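Long-range contacts in acetyltransferase, GNAT family (Listeria monocytogenes str. 4b, PDB 2OH1), which probably transfers an acetyl group from acetyl-coenzyme A to an acceptor that has not been identified, as enzymes of the GNAT family do: residues M31-A35 against F53-I58; R61-V67 against M81-T86; P87-D91 against Y104-R108; P138-C144 against Y170-L176. One frame throughout, in Å; residues are numbered along the deposited sequence. Where two conformers were deposited one is given.

Contact 1: M31-A35 against F53-I58; sequences MIDTA and FDVHNI
This is an apolar contact between helix 24-40 and the loop joining helices 46-51 and 58-63. M31-A35 is one turn of helix 24-40, with A35 N bonded to M31 O at 2.9 Å. The backbones come closest at M31 and F53, CA to CA 6.2 Å. No hydrogen bond crosses. M31, a selenomethionine, runs out along the loop (chi1 m, chi2 t, chi3 t). M31 SE is 3.5 Å from V55 CG1 and 3.7 Å from D54 C. M31 CE is 4.0 Å from I58 CD1. F53 (extended, chi1 m, chi2 75°) points toward the helix. F53 CZ is 3.6 Å from T34 CG2, M31 O lies over one ring face, and R108 makes a cation-pi contact with the ring. D54 (-78/65) centres an inverse gamma turn, with V55 N to F53 O 2.7 Å. N57 is the N-cap of helix 58-63, and N57 ND2 bonds back to D54 OD1 at 2.9 Å. T34 OG1 bonds to L30 O, and the T34 side chain is near an unidentified bound ligand. The contact packs the first long helix of the GNAT fold on the entry to helix 58-63, in the helical connection between strands 12-18 and 67-71.

Contact 2: R61-V67 against M81-T86; sequences RIELGEV and MIIRKT
E66 carries the main polar links. E66 OE2 accepts from K85 N at 2.8 Å, and E66 O accepts from I83 N at 2.8 Å. E66 OE1 forms a salt bridge with R61 NE at 2.7 Å, within its own segment. The chi1 m, chi2 t rotamer of E66 carries the carboxylate to K85. K85 NZ reaches L64 O at 3.1 Å. Water 1 joins E66 OE2 (2.7 Å) to T86 OG1 (3.1 Å). The guanidinium of R61 stacks flat on that of R84, centres 3.6 Å apart and planes at 10°. These like charges have E66 beside them, and R61 NH1 also meets D54. Helix 58-63 ends in a Schellman motif at G65 (phi 70°), with E66 N bonded to R61 O at 3.0 Å. The chain then enters strand 67-71, which is antiparallel to strand 77-84 in the GNAT sheet. V67 and I82 are a non-hydrogen-bonded pair, CA to CA 4.9 Å. V67 CG2 packs on I82 CD1 at 3.7 Å, and R61 CD lies 4.0 Å from I82 CG2.

Contact 3: P87-D91 against Y104-R108; sequences PSDWD and YYLHR
D91 lays its CB over the ring face of Y105, 3.9 Å from the ring centroid and 18° off the normal, a CH-pi contact. D91 lies in the first turn of helix 89-95, which starts with a capping box. S88 is the N-cap: its OG accepts from D91 N at 3.1 Å, and S88 N donates to D91 OD2 at 2.9 Å. S88 has phi/psi -64/177 and chi1 83° (p). D89 to D91 are helical, and D91 has chi1 m. Y104-R108 is part of strand 103-111, a central strand of the GNAT sheet. The backbones are nearest at P87 and Y105, CA to CA 6.5 Å. The Y105 side chain (chi1 m, chi2 79°) points toward the helix start. P87 CB meets Y105 CE1 at 3.6 Å. Y105 OH bonds to R141 on the neighbouring strand. Y104 and L106 point away, and their side chains touch helix 120-134. H107 (-87/-44) and R108 (-147/131) both face I82 and form a classic beta bulge. A bulge in this strand is typical of GNAT enzymes, where it helps splay it from the next strand at the acetyl-coenzyme A site. H107 (chi1 m, chi2 -147°) turns the edge of its ring to the capped helix end. One carboxylate oxygen thus serves both the cap and the strand: H107 NE2 donates to D91 OD2 at 2.9 Å, with an N-H...O angle of 164°.

Contact 4: P138-C144 against Y170-L176; sequences PFIRLDC and YLYQKEL
I140, L142, C144 and Y172 form the apolar centre, on one face of two antiparallel strands. I140 CD1 meets L176 CD1 at 3.6 Å, L142 CD1 meets Y172 CD2 at 3.8 Å, and C144 CB meets Y172 CE2 at 4.1 Å. Helix 149-157 packs on this face through Y155 and N152. Strands 139-145 and 169-175 are neighbours in the C-terminal part of the GNAT sheet. The axes of the two short segments are 4.7 Å apart, N-to-C directions at 164°. I140-K174, L142-Y172 and C144-Y170 are hydrogen-bonded pairs, with K174 N to I140 O at 2.8 Å. F139-E175, R141-Q173 and D143-L171 are non-hydrogen-bonded pairs. L176 N closes the ladder on P138 O at 2.8 Å. On the other face, R141 NE and NH2 give Q173 OE1 two bonds, 2.8 and 2.9 Å. Q173 OE1 also lies over the F139 ring. D143 bonds to W90. The ladder thus has one mainly apolar face under helix 149-157, and a mixed face, next to helix 89-95, where the buried charge of R141 is paired with D101.

The four contacts follow one another in series; none nests in or crosses another. Contact 1 closes the loop through helix 46-51. Its D54 then makes a salt bridge to R61 of contact 2, and M31 packs on I82. Contact 2 closes the hairpin of strands 67-71 and 77-84. Contact 3 closes the loop through helix 89-95 and brings in strand 103-111, paired with strand 77-84 through R84 N and Y105 O. F53 of contact 1 also packs on R108 there. Contact 4 closes the longest loop, through helix 149-157 and strand 161-166. Strand 139-145 joins it to strand 103-111. Contacts 1 and 4 lie on opposite sides of the chain's centre, about 23 Å apart between their centres.

Contact 1: M31-A35 against F53-I58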
# COMPACT_ATOMS: atom_id res chain seq x y z
N MSE A 31 -12.84 -3.02 0.88
CA MSE A 31 -12.11 -3.91 1.80
C MSE A 31 -12.81 -5.26 1.82
O MSE A 31 -12.16 -6.27 1.56
CB MSE A 31 -12.01 -3.32 3.20
CG MSE A 31 -11.20 -2.04 3.22
SE MSE A 31 -10.88 -1.33 4.96
CE MSE A 31 -9.20 -0.42 4.62
N ILE A 32 -14.11 -5.24 2.10
CA ILE A 32 -14.95 -6.45 2.21
C ILE A 32 -14.81 -7.24 0.94
O ILE A 32 -14.55 -8.48 0.98
CB ILE A 32 -16.43 -6.11 2.45
CG1 ILE A 32 -16.70 -5.59 3.85
CG2 ILE A 32 -17.34 -7.39 2.18
CD1 ILE A 32 -18.05 -4.85 4.00
N ASP A 33 -14.91 -6.58 -0.21
CA ASP A 33 -14.91 -7.26 -1.49
C ASP A 33 -13.51 -7.84 -1.79
O ASP A 33 -13.40 -8.99 -2.30
CB ASP A 33 -15.43 -6.36 -2.65
CG ASP A 33 -16.92 -5.99 -2.50
OD1 ASP A 33 -17.69 -6.65 -1.76
OD2 ASP A 33 -17.34 -5.00 -3.10
N THR A 34 -12.44 -7.12 -1.42
CA THR A 34 -11.10 -7.57 -1.62
C THR A 34 -10.81 -8.82 -0.72
O THR A 34 -10.17 -9.80 -1.17
CB THR A 34 -10.07 -6.50 -1.34
OG1 THR A 34 -10.36 -5.35 -2.13
CG2 THR A 34 -8.69 -6.99 -1.75
N ALA A 35 -11.29 -8.81 0.54
CA ALA A 35 -11.10 -9.95 1.43
C ALA A 35 -11.81 -11.20 0.88
O ALA A 35 -11.24 -12.34 0.88
CB ALA A 35 -11.60 -9.65 2.81
N PHE A 53 -7.63 -6.27 6.77
CA PHE A 53 -7.90 -4.99 6.16
C PHE A 53 -8.45 -4.08 7.19
O PHE A 53 -9.29 -4.48 7.99
CB PHE A 53 -8.95 -5.14 5.07
CG PHE A 53 -8.42 -5.83 3.84
CD1 PHE A 53 -8.23 -7.20 3.88
CD2 PHE A 53 -8.12 -5.16 2.67
CE1 PHE A 53 -7.70 -7.88 2.82
CE2 PHE A 53 -7.57 -5.83 1.59
CZ PHE A 53 -7.39 -7.21 1.64
N ASP A 54 -7.99 -2.84 7.24
CA ASP A 54 -8.29 -1.95 8.38
C ASP A 54 -9.65 -1.31 8.43
O ASP A 54 -9.83 -0.11 8.40
CB ASP A 54 -7.18 -0.90 8.53
CG ASP A 54 -7.11 -0.29 9.92
OD1 ASP A 54 -7.85 -0.74 10.83
OD2 ASP A 54 -6.29 0.65 10.08
N VAL A 55 -10.65 -2.17 8.58
CA VAL A 55 -12.03 -1.74 8.78
C VAL A 55 -12.28 -1.12 10.15
O VAL A 55 -13.13 -0.23 10.32
CB VAL A 55 -13.05 -2.88 8.51
CG1 VAL A 55 -13.02 -3.26 6.98
CG2 VAL A 55 -12.88 -4.09 9.49
N HIS A 56 -11.54 -1.53 11.15
CA HIS A 56 -11.84 -1.12 12.53
C HIS A 56 -11.36 0.31 12.84
O HIS A 56 -11.89 0.92 13.75
CB HIS A 56 -11.25 -2.11 13.51
CG HIS A 56 -11.89 -3.45 13.40
ND1 HIS A 56 -13.18 -3.68 13.86
CD2 HIS A 56 -11.49 -4.59 12.79
CE1 HIS A 56 -13.49 -4.93 13.61
NE2 HIS A 56 -12.49 -5.51 12.96
N ASN A 57 -10.36 0.79 12.08
CA ASN A 57 -9.76 2.09 12.35
C ASN A 57 -9.78 2.97 11.10
O ASN A 57 -8.98 3.93 11.01
CB ASN A 57 -8.30 1.88 12.77
CG ASN A 57 -8.20 0.96 13.96
OD1 ASN A 57 -8.59 1.36 15.08
ND2 ASN A 57 -7.77 -0.29 13.72
N ILE A 58 -10.70 2.69 10.19
CA ILE A 58 -10.72 3.45 8.94
C ILE A 58 -10.90 4.95 9.14
O ILE A 58 -10.30 5.76 8.40
CB ILE A 58 -11.78 2.87 7.99
CG1 ILE A 58 -11.61 3.45 6.58
CG2 ILE A 58 -13.15 2.98 8.61
CD1 ILE A 58 -10.21 3.27 5.94

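Contact 2: R61-V67 against M81-T86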
# COMPACT_ATOMS: atom_id res chain seq x y z
N ARG A 61 -7.53 6.32 9.93
CA ARG A 61 -6.73 6.31 8.66
C ARG A 61 -7.08 7.52 7.77
O ARG A 61 -6.20 8.24 7.28
CB ARG A 61 -6.93 5.06 7.84
CG ARG A 61 -6.54 3.80 8.53
CD ARG A 61 -5.02 3.52 8.49
NE ARG A 61 -4.34 4.24 9.51
CZ ARG A 61 -4.40 3.99 10.81
NH1 ARG A 61 -5.11 2.97 11.30
NH2 ARG A 61 -3.71 4.76 11.65
N ILE A 62 -8.36 7.80 7.61
CA ILE A 62 -8.82 8.98 6.85
C ILE A 62 -8.37 10.29 7.49
O ILE A 62 -7.78 11.17 6.82
CB ILE A 62 -10.36 8.89 6.62
CG1 ILE A 62 -10.73 7.78 5.69
CG2 ILE A 62 -10.90 10.23 6.10
CD1 ILE A 62 -12.21 7.49 5.68
N GLU A 63 -8.54 10.43 8.80
CA GLU A 63 -8.14 11.61 9.49
C GLU A 63 -6.67 11.94 9.35
O GLU A 63 -6.28 13.11 9.24
CB GLU A 63 -8.44 11.47 10.94
CG GLU A 63 -8.15 12.71 11.71
CD GLU A 63 -9.24 12.98 12.68
OE1 GLU A 63 -10.32 13.41 12.21
OE2 GLU A 63 -9.01 12.71 13.87
N LEU A 64 -5.85 10.91 9.38
CA LEU A 64 -4.43 11.09 9.33
C LEU A 64 -3.85 11.17 7.92
O LEU A 64 -2.62 11.36 7.74
CB LEU A 64 -3.76 9.91 10.03
CG LEU A 64 -4.01 9.79 11.54
CD1 LEU A 64 -3.49 8.45 12.07
CD2 LEU A 64 -3.40 10.99 12.28
N GLY A 65 -4.72 11.12 6.92
CA GLY A 65 -4.26 11.25 5.54
C GLY A 65 -3.48 10.03 5.06
O GLY A 65 -2.55 10.16 4.23
N GLU A 66 -3.90 8.87 5.53
CA GLU A 66 -3.21 7.62 5.25
C GLU A 66 -3.92 6.76 4.21
O GLU A 66 -3.51 5.60 4.03
CB GLU A 66 -3.01 6.86 6.58
CG GLU A 66 -1.92 7.51 7.41
CD GLU A 66 -1.65 6.91 8.79
OE1 GLU A 66 -2.52 6.22 9.35
OE2 GLU A 66 -0.53 7.08 9.33
N VAL A 67 -5.00 7.25 3.60
CA VAL A 67 -5.69 6.55 2.55
C VAL A 67 -5.66 7.36 1.28
O VAL A 67 -6.17 8.49 1.23
CB VAL A 67 -7.14 6.27 2.91
CG1 VAL A 67 -7.78 5.39 1.80
CG2 VAL A 67 -7.31 5.55 4.25
N MSE A 81 -4.97 2.82 -1.52
CA MSE A 81 -3.75 2.50 -0.85
C MSE A 81 -3.79 2.98 0.60
O MSE A 81 -4.12 4.14 0.85
CB MSE A 81 -2.63 3.16 -1.57
CG MSE A 81 -1.28 2.94 -0.96
SE MSE A 81 0.24 3.51 -2.02
CE MSE A 81 -0.21 5.33 -2.09
N ILE A 82 -3.41 2.07 1.49
CA ILE A 82 -3.29 2.30 2.91
C ILE A 82 -1.83 2.45 3.23
O ILE A 82 -0.95 1.58 2.99
CB ILE A 82 -3.94 1.18 3.76
CG1 ILE A 82 -5.40 0.91 3.30
CG2 ILE A 82 -3.87 1.57 5.24
CD1 ILE A 82 -6.31 2.16 3.09
N ILE A 83 -1.52 3.58 3.78
CA ILE A 83 -0.20 3.68 4.34
C ILE A 83 -0.20 3.96 5.84
O ILE A 83 -1.25 4.24 6.46
CB ILE A 83 0.56 4.72 3.67
CG1 ILE A 83 0.15 6.09 4.17
CG2 ILE A 83 0.44 4.62 2.16
CD1 ILE A 83 1.04 7.16 3.45
N ARG A 84 0.97 3.91 6.41
CA ARG A 84 1.13 4.41 7.74
C ARG A 84 2.24 5.46 7.63
O ARG A 84 3.32 5.15 7.08
CB ARG A 84 1.53 3.33 8.70
CG ARG A 84 0.44 2.33 8.97
CD ARG A 84 -0.93 3.02 9.34
NE ARG A 84 -1.72 2.08 10.13
CZ ARG A 84 -1.57 1.85 11.42
NH1 ARG A 84 -0.69 2.54 12.15
NH2 ARG A 84 -2.29 0.93 12.01
N LYS A 85 1.99 6.68 8.08
CA LYS A 85 3.00 7.75 8.01
C LYS A 85 4.00 7.74 9.16
O LYS A 85 4.97 8.47 9.14
CB LYS A 85 2.31 9.09 7.89
CG LYS A 85 1.64 9.30 6.57
CD LYS A 85 1.21 10.74 6.60
CE LYS A 85 0.09 11.07 5.76
NZ LYS A 85 -0.23 12.50 6.12
N THR A 86 3.73 6.88 10.16
CA THR A 86 4.60 6.51 11.25
C THR A 86 4.45 5.01 11.45
O THR A 86 3.40 4.49 11.18
CB THR A 86 4.19 7.28 12.55
OG1 THR A 86 2.83 7.00 12.88
CG2 THR A 86 4.32 8.82 12.31
O HOH W 1 0.52 8.47 11.40
O HOH W 2 0.03 5.75 11.38

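Contact 3: P87-D91 against Y104-R108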
# COMPACT_ATOMS: atom_id res chain seq x y z
N PRO A 87 5.48 4.36 11.97
CA PRO A 87 5.37 2.88 12.03
C PRO A 87 4.23 2.43 12.97
O PRO A 87 4.07 3.01 14.06
CB PRO A 87 6.71 2.44 12.58
CG PRO A 87 7.36 3.70 13.17
CD PRO A 87 6.79 4.84 12.43
N SER A 88 3.43 1.47 12.51
CA SER A 88 2.53 0.77 13.45
C SER A 88 3.37 0.00 14.48
O SER A 88 4.63 -0.07 14.41
CB SER A 88 1.62 -0.16 12.70
OG SER A 88 2.32 -1.41 12.48
N ASP A 89 2.70 -0.63 15.44
CA ASP A 89 3.42 -1.44 16.44
C ASP A 89 4.13 -2.67 15.78
O ASP A 89 5.18 -3.13 16.24
CB ASP A 89 2.44 -1.91 17.55
CG ASP A 89 1.75 -0.74 18.27
OD1 ASP A 89 2.42 0.32 18.45
OD2 ASP A 89 0.55 -0.89 18.67
N TRP A 90 3.52 -3.19 14.71
CA TRP A 90 4.07 -4.31 13.97
C TRP A 90 5.30 -3.83 13.19
O TRP A 90 6.35 -4.47 13.20
CB TRP A 90 3.03 -4.81 12.98
CG TRP A 90 3.56 -5.75 11.95
CD1 TRP A 90 3.97 -5.43 10.69
CD2 TRP A 90 3.82 -7.15 12.11
NE1 TRP A 90 4.46 -6.53 10.06
CE2 TRP A 90 4.36 -7.60 10.90
CE3 TRP A 90 3.63 -8.05 13.14
CZ2 TRP A 90 4.66 -8.93 10.67
CZ3 TRP A 90 3.99 -9.39 12.92
CH2 TRP A 90 4.46 -9.79 11.71
N ASP A 91 5.16 -2.68 12.50
CA ASP A 91 6.30 -2.12 11.71
C ASP A 91 7.47 -1.93 12.63
O ASP A 91 8.62 -2.27 12.36
CB ASP A 91 5.95 -0.77 11.05
CG ASP A 91 4.83 -0.87 10.08
OD1 ASP A 91 4.82 -1.85 9.29
OD2 ASP A 91 3.95 0.05 9.99
N TYR A 104 7.56 6.01 5.75
CA TYR A 104 6.20 5.60 5.52
C TYR A 104 6.18 4.11 5.24
O TYR A 104 7.12 3.56 4.62
CB TYR A 104 5.65 6.29 4.30
CG TYR A 104 5.46 7.80 4.42
CD1 TYR A 104 5.56 8.49 5.65
CD2 TYR A 104 5.12 8.55 3.28
CE1 TYR A 104 5.29 9.86 5.73
CE2 TYR A 104 4.91 9.91 3.36
CZ TYR A 104 4.99 10.53 4.57
OH TYR A 104 4.79 11.90 4.64
N TYR A 105 5.14 3.44 5.73
CA TYR A 105 4.99 2.02 5.62
C TYR A 105 3.74 1.74 4.78
O TYR A 105 2.66 2.21 5.09
CB TYR A 105 4.87 1.35 7.01
CG TYR A 105 6.15 1.50 7.79
CD1 TYR A 105 6.43 2.68 8.43
CD2 TYR A 105 7.13 0.52 7.78
CE1 TYR A 105 7.67 2.89 9.09
CE2 TYR A 105 8.34 0.69 8.45
CZ TYR A 105 8.62 1.85 9.10
OH TYR A 105 9.84 2.03 9.75
N LEU A 106 3.91 1.04 3.67
CA LEU A 106 2.77 0.75 2.82
C LEU A 106 2.13 -0.54 3.27
O LEU A 106 2.70 -1.62 3.01
CB LEU A 106 3.23 0.63 1.34
CG LEU A 106 4.00 1.80 0.75
CD1 LEU A 106 4.18 1.65 -0.79
CD2 LEU A 106 3.35 3.12 1.09
N HIS A 107 0.91 -0.45 3.85
CA HIS A 107 0.18 -1.58 4.38
C HIS A 107 -0.69 -2.33 3.41
O HIS A 107 -0.75 -3.57 3.50
CB HIS A 107 -0.63 -1.16 5.54
CG HIS A 107 0.19 -0.94 6.77
ND1 HIS A 107 -0.30 -1.20 8.03
CD2 HIS A 107 1.46 -0.50 6.95
CE1 HIS A 107 0.65 -0.96 8.91
NE2 HIS A 107 1.73 -0.54 8.30
N ARG A 108 -1.44 -1.65 2.57
CA ARG A 108 -2.31 -2.34 1.63
C ARG A 108 -2.45 -1.55 0.33
O ARG A 108 -2.68 -0.33 0.33
CB ARG A 108 -3.69 -2.53 2.24
CG ARG A 108 -4.60 -3.48 1.62
CD ARG A 108 -4.05 -4.89 1.54
NE ARG A 108 -4.14 -5.70 2.75
CZ ARG A 108 -3.95 -7.03 2.73
NH1 ARG A 108 -3.67 -7.59 1.57
NH2 ARG A 108 -4.04 -7.81 3.82

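Contact 4: P138-C144 against Y170-L176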
# COMPACT_ATOMS: atom_id res chain seq x y z
N PRO A 138 12.75 9.97 4.46
CA PRO A 138 13.83 9.35 3.67
C PRO A 138 13.55 7.96 3.05
O PRO A 138 14.28 7.57 2.14
CB PRO A 138 14.98 9.24 4.67
CG PRO A 138 14.33 9.21 6.00
CD PRO A 138 13.10 10.04 5.90
N PHE A 139 12.52 7.24 3.53
CA PHE A 139 12.26 5.88 3.08
C PHE A 139 10.76 5.60 2.95
O PHE A 139 9.95 6.10 3.74
CB PHE A 139 12.77 4.84 4.07
CG PHE A 139 14.24 4.95 4.41
CD1 PHE A 139 15.19 4.51 3.51
CD2 PHE A 139 14.64 5.48 5.62
CE1 PHE A 139 16.56 4.62 3.82
CE2 PHE A 139 15.99 5.57 5.93
CZ PHE A 139 16.93 5.14 5.03
N ILE A 140 10.42 4.77 1.96
CA ILE A 140 9.15 4.06 1.93
C ILE A 140 9.52 2.60 2.20
O ILE A 140 10.50 2.08 1.62
CB ILE A 140 8.41 4.10 0.53
CG1 ILE A 140 8.12 5.50 0.02
CG2 ILE A 140 7.10 3.26 0.56
CD1 ILE A 140 7.38 6.40 1.01
N ARG A 141 8.75 1.95 3.07
CA ARG A 141 9.02 0.59 3.54
C ARG A 141 7.81 -0.28 3.42
O ARG A 141 6.67 0.20 3.47
CB ARG A 141 9.50 0.61 4.99
CG ARG A 141 10.91 1.23 5.08
CD ARG A 141 11.34 1.35 6.52
NE ARG A 141 12.76 1.71 6.61
CZ ARG A 141 13.35 2.11 7.69
NH1 ARG A 141 12.66 2.30 8.80
NH2 ARG A 141 14.65 2.40 7.64
N LEU A 142 8.08 -1.55 3.23
CA LEU A 142 6.99 -2.53 3.27
C LEU A 142 7.56 -3.92 3.58
O LEU A 142 8.76 -4.12 3.60
CB LEU A 142 6.22 -2.54 1.98
CG LEU A 142 7.06 -2.90 0.77
CD1 LEU A 142 7.15 -4.44 0.58
CD2 LEU A 142 6.57 -2.19 -0.47
N ASP A 143 6.66 -4.83 3.94
CA ASP A 143 7.03 -6.23 4.20
C ASP A 143 6.22 -7.15 3.28
O ASP A 143 5.17 -6.78 2.77
CB ASP A 143 6.86 -6.53 5.69
CG ASP A 143 5.44 -6.32 6.22
OD1 ASP A 143 4.47 -6.92 5.70
OD2 ASP A 143 5.26 -5.60 7.27
N CYS A 144 6.73 -8.35 3.04
CA CYS A 144 6.09 -9.30 2.11
C CYS A 144 6.34 -10.68 2.65
O CYS A 144 7.44 -10.98 3.03
CB CYS A 144 6.71 -9.22 0.68
SG CYS A 144 5.75 -10.04 -0.54
N TYR A 170 9.88 -10.88 4.30
CA TYR A 170 11.03 -10.12 3.78
C TYR A 170 10.71 -8.61 3.90
O TYR A 170 9.58 -8.18 3.71
CB TYR A 170 11.31 -10.48 2.34
CG TYR A 170 11.76 -11.89 2.11
CD1 TYR A 170 12.72 -12.48 2.92
CD2 TYR A 170 11.28 -12.60 1.03
CE1 TYR A 170 13.17 -13.77 2.65
CE2 TYR A 170 11.70 -13.86 0.75
CZ TYR A 170 12.65 -14.47 1.55
OH TYR A 170 13.08 -15.75 1.26
N LEU A 171 11.72 -7.84 4.22
CA LEU A 171 11.59 -6.41 4.41
C LEU A 171 12.25 -5.68 3.24
O LEU A 171 13.38 -5.99 2.87
CB LEU A 171 12.30 -5.99 5.72
CG LEU A 171 11.58 -6.26 7.05
CD1 LEU A 171 11.28 -7.76 7.32
CD2 LEU A 171 12.41 -5.66 8.15
N TYR A 172 11.55 -4.66 2.72
CA TYR A 172 11.99 -3.89 1.55
C TYR A 172 11.90 -2.42 1.87
O TYR A 172 10.97 -1.94 2.50
CB TYR A 172 11.11 -4.17 0.35
CG TYR A 172 11.22 -5.59 -0.16
CD1 TYR A 172 12.17 -5.94 -1.09
CD2 TYR A 172 10.32 -6.58 0.24
CE1 TYR A 172 12.29 -7.24 -1.55
CE2 TYR A 172 10.44 -7.87 -0.21
CZ TYR A 172 11.41 -8.20 -1.11
OH TYR A 172 11.50 -9.48 -1.60
N GLN A 173 12.86 -1.66 1.35
CA GLN A 173 12.79 -0.20 1.44
C GLN A 173 13.32 0.46 0.20
O GLN A 173 14.16 -0.08 -0.49
CB GLN A 173 13.50 0.33 2.66
CG GLN A 173 14.95 0.31 2.68
CD GLN A 173 15.60 0.95 3.95
OE1 GLN A 173 14.96 1.30 4.94
NE2 GLN A 173 16.92 1.03 3.91
N LYS A 174 12.75 1.62 -0.04
CA LYS A 174 13.20 2.45 -1.13
C LYS A 174 13.65 3.78 -0.54
O LYS A 174 12.86 4.46 0.11
CB LYS A 174 12.10 2.63 -2.15
CG LYS A 174 12.58 3.34 -3.39
CD LYS A 174 11.53 3.66 -4.41
CE LYS A 174 11.14 2.52 -5.22
NZ LYS A 174 10.64 2.96 -6.57
N GLU A 175 14.87 4.19 -0.82
CA GLU A 175 15.34 5.47 -0.34
C GLU A 175 14.77 6.55 -1.26
O GLU A 175 14.75 6.42 -2.49
CB GLU A 175 16.87 5.49 -0.29
CG GLU A 175 17.41 6.57 0.68
CD GLU A 175 18.88 6.31 1.12
OE1 GLU A 175 19.55 5.45 0.50
OE2 GLU A 175 19.34 7.00 2.08
N LEU A 176 14.29 7.65 -0.68
CA LEU A 176 13.67 8.70 -1.44
C LEU A 176 14.62 9.87 -1.55
O LEU A 176 14.91 10.51 -0.55
CB LEU A 176 12.45 9.17 -0.72
CG LEU A 176 11.35 8.11 -0.50
CD1 LEU A 176 10.11 8.66 0.23
CD2 LEU A 176 10.96 7.54 -1.85